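Local coordinates for RNA-binding protein RMD9, mitochondrial (Saccharomyces cerevisiae S288C, PDB 7A9X) that binds a dodecameric sequence motif in the 3'-untranslated regions of mitochondrial mRNAs and takes part in their processing or stability, at residues A[174-177]-A[178-182]. Sequence-based numbering, arbitrary orientation.
Sequences LLTS and FKELS. With nucleotides of chain B.
Leu174 and Phe178, one helical turn apart, lie side by side on the buried side of helix 168-180. Leu174 extends along the aromatic ring because its chi1 of -174° carries CG away from the backbone N, bringing CG within 3.7 Å of CE2 of Phe178. Leucine and phenylalanine suit this place because the same apolar surface meets helix 151-161, while Phe178 also reaches Cys187 and Ile190 of helix 184-193. Cutting Phe178 back to an alanine is likely to open a gap between helices 151-161 and 184-193 and leave Leu174 without its aromatic neighbour.

Backbone bonds tie the turn together: Phe178 N gives to Leu174 O at 3.1 Å, Lys179 N to Leu175 O, and Glu180 N to Thr176 O at 2.9 Å. The last of the series, Leu181 N to Ser177 O, is more bent (136° at the hydrogen), as the chain leaves helical geometry at Leu181.

Toward helix 105-128, the methyl CG2 of Thr176 lies 3.5 Å from OE2 of Glu180, whose carboxylate forms a salt bridge with Arg123 and a hydrogen bond with His116. The hydroxyls of Thr176 and Ser177 bond back to the carbonyls of Thr172 and His173, a usual way for small polar residues to sit in a helix.

Ser182, with positive phi, closes the helix in a Schellman motif, its N hydrogen-bonded to Lys179 O (2.8 Å). Glu180 O, in the last turn, accepts a bond of 3.2 Å from N4 of cytidine C8 of chain B, placing the C-terminal end of helix 168-180, probably part of the first pentatricopeptide repeat, at the RNA-binding surface.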
ATOM      1  N   LEU A 174      11.905 -15.275   7.188  1.00 66.62           N
ATOM      2  CA  LEU A 174      12.464 -14.132   7.906  1.00 68.73           C
ATOM      3  C   LEU A 174      12.893 -13.040   6.937  1.00 72.16           C
ATOM      4  O   LEU A 174      12.531 -11.868   7.102  1.00 68.98           O
ATOM      5  CB  LEU A 174      13.646 -14.577   8.767  1.00 69.66           C
ATOM      6  CG  LEU A 174      14.256 -13.514   9.683  1.00 71.59           C
ATOM      7  CD1 LEU A 174      13.380 -13.285  10.908  1.00 66.06           C
ATOM      8  CD2 LEU A 174      15.677 -13.881  10.092  1.00 70.30           C
ATOM      9  N   LEU A 175      13.667 -13.415   5.914  1.00 72.82           N
ATOM     10  CA  LEU A 175      14.159 -12.468   4.923  1.00 70.78           C
ATOM     11  C   LEU A 175      13.053 -11.952   4.012  1.00 70.05           C
ATOM     12  O   LEU A 175      13.087 -10.782   3.619  1.00 68.92           O
ATOM     13  CB  LEU A 175      15.272 -13.119   4.098  1.00 72.17           C
ATOM     14  CG  LEU A 175      16.450 -13.613   4.941  1.00 75.02           C
ATOM     15  CD1 LEU A 175      17.312 -14.598   4.170  1.00 76.61           C
ATOM     16  CD2 LEU A 175      17.265 -12.430   5.419  1.00 66.67           C
ATOM     17  N   THR A 176      12.083 -12.799   3.653  1.00 61.74           N
ATOM     18  CA  THR A 176      10.958 -12.322   2.858  1.00 59.17           C
ATOM     19  C   THR A 176      10.140 -11.301   3.633  1.00 61.56           C
ATOM     20  O   THR A 176       9.677 -10.305   3.066  1.00 63.12           O
ATOM     21  CB  THR A 176      10.069 -13.487   2.429  1.00 62.51           C
ATOM     22  OG1 THR A 176      10.860 -14.491   1.780  1.00 64.11           O
ATOM     23  CG2 THR A 176       8.996 -12.987   1.464  1.00 61.95           C
ATOM     24  N   SER A 177       9.973 -11.520   4.940  1.00 63.64           N
ATOM     25  CA  SER A 177       9.238 -10.568   5.765  1.00 65.62           C
ATOM     26  C   SER A 177       9.930  -9.214   5.775  1.00 64.29           C
ATOM     27  O   SER A 177       9.294  -8.179   5.552  1.00 65.72           O
ATOM     28  CB  SER A 177       9.090 -11.108   7.187  1.00 58.85           C
ATOM     29  OG  SER A 177       8.322 -12.299   7.203  1.00 59.32           O
ATOM     30  N   PHE A 178      11.244  -9.205   6.019  1.00 66.03           N
ATOM     31  CA  PHE A 178      11.983  -7.947   6.017  1.00 69.05           C
ATOM     32  C   PHE A 178      11.962  -7.284   4.647  1.00 64.00           C
ATOM     33  O   PHE A 178      12.000  -6.052   4.554  1.00 68.61           O
ATOM     34  CB  PHE A 178      13.419  -8.185   6.482  1.00 71.47           C
ATOM     35  CG  PHE A 178      13.536  -8.498   7.945  1.00 77.62           C
ATOM     36  CD1 PHE A 178      12.802  -7.783   8.880  1.00 85.43           C
ATOM     37  CD2 PHE A 178      14.370  -9.510   8.388  1.00 75.40           C
ATOM     38  CE1 PHE A 178      12.903  -8.067  10.230  1.00 86.54           C
ATOM     39  CE2 PHE A 178      14.473  -9.800   9.737  1.00 78.37           C
ATOM     40  CZ  PHE A 178      13.741  -9.076  10.659  1.00 83.28           C
ATOM     41  N   LYS A 179      11.900  -8.078   3.574  1.00 66.37           N
ATOM     42  CA  LYS A 179      11.747  -7.499   2.243  1.00 67.00           C
ATOM     43  C   LYS A 179      10.384  -6.835   2.090  1.00 68.86           C
ATOM     44  O   LYS A 179      10.289  -5.709   1.586  1.00 71.79           O
ATOM     45  CB  LYS A 179      11.948  -8.573   1.175  1.00 65.98           C
ATOM     46  CG  LYS A 179      11.683  -8.103  -0.250  1.00 70.09           C
ATOM     47  CD  LYS A 179      12.630  -6.988  -0.660  1.00 80.80           C
ATOM     48  CE  LYS A 179      12.357  -6.537  -2.087  1.00 87.97           C
ATOM     49  NZ  LYS A 179      12.504  -7.654  -3.062  1.00 92.60           N
ATOM     50  N   GLU A 180       9.319  -7.510   2.532  1.00 63.73           N
ATOM     51  CA  GLU A 180       7.985  -6.924   2.477  1.00 68.47           C
ATOM     52  C   GLU A 180       7.860  -5.683   3.351  1.00 71.04           C
ATOM     53  O   GLU A 180       6.967  -4.861   3.116  1.00 73.05           O
ATOM     54  CB  GLU A 180       6.940  -7.965   2.887  1.00 60.92           C
ATOM     55  CG  GLU A 180       6.863  -9.139   1.926  1.00 59.12           C
ATOM     56  CD  GLU A 180       5.937 -10.233   2.404  1.00 64.05           C
ATOM     57  OE1 GLU A 180       5.169  -9.990   3.360  1.00 67.50           O
ATOM     58  OE2 GLU A 180       5.984 -11.337   1.822  1.00 62.91           O
ATOM     59  N   LEU A 181       8.728  -5.529   4.346  1.00 66.86           N
ATOM     60  CA  LEU A 181       8.783  -4.325   5.160  1.00 71.23           C
ATOM     61  C   LEU A 181       9.709  -3.266   4.571  1.00 73.65           C
ATOM     62  O   LEU A 181      10.013  -2.280   5.253  1.00 74.94           O
ATOM     63  CB  LEU A 181       9.226  -4.674   6.584  1.00 72.28           C
ATOM     64  CG  LEU A 181       8.262  -5.538   7.398  1.00 69.94           C
ATOM     65  CD1 LEU A 181       8.942  -6.075   8.645  1.00 71.84           C
ATOM     66  CD2 LEU A 181       7.020  -4.747   7.771  1.00 60.79           C
ATOM     67  N   SER A 182      10.166  -3.460   3.329  1.00 72.49           N
ATOM     68  CA  SER A 182      11.043  -2.513   2.632  1.00 75.42           C
ATOM     69  C   SER A 182      12.387  -2.353   3.343  1.00 77.93           C
ATOM     70  O   SER A 182      12.923  -1.249   3.453  1.00 81.71           O
ATOM     71  CB  SER A 182      10.361  -1.155   2.445  1.00 80.49           C
ATOM     72  OG  SER A 182       9.238  -1.264   1.589  1.00 89.55           O
TER
ATOM     73  P     C B   8      -1.439  -2.170  -3.484  1.00 73.32           P
ATOM     74  OP1   C B   8      -2.373  -1.045  -3.741  1.00 61.42           O
ATOM     75  OP2   C B   8      -0.192  -2.285  -4.283  1.00 68.33           O
ATOM     76  O5'   C B   8      -1.003  -2.158  -1.952  1.00 65.73           O
ATOM     77  C5'   C B   8      -1.902  -1.753  -0.927  1.00 64.68           C
ATOM     78  C4'   C B   8      -1.176  -0.999   0.157  1.00 76.86           C
ATOM     79  O4'   C B   8      -0.331  -1.917   0.909  1.00 78.28           O
ATOM     80  C3'   C B   8      -0.262   0.124  -0.342  1.00 81.58           C
ATOM     81  O3'   C B   8      -0.370   1.272   0.500  1.00 69.69           O
ATOM     82  C2'   C B   8       1.135  -0.479  -0.222  1.00 84.19           C
ATOM     83  O2'   C B   8       2.170   0.461  -0.033  1.00 82.68           O
ATOM     84  C1'   C B   8       0.980  -1.397   0.986  1.00 84.18           C
ATOM     85  N1    C B   8       1.942  -2.509   0.987  1.00 80.78           N
ATOM     86  C2    C B   8       2.803  -2.678   2.077  1.00 77.77           C
ATOM     87  O2    C B   8       2.721  -1.911   3.046  1.00 82.36           O
ATOM     88  N3    C B   8       3.702  -3.690   2.053  1.00 76.77           N
ATOM     89  C4    C B   8       3.770  -4.502   0.998  1.00 77.49           C
ATOM     90  N4    C B   8       4.672  -5.487   1.023  1.00 77.36           N
ATOM     91  C5    C B   8       2.915  -4.343  -0.129  1.00 73.46           C
ATOM     92  C6    C B   8       2.030  -3.339  -0.095  1.00 73.13           C
TER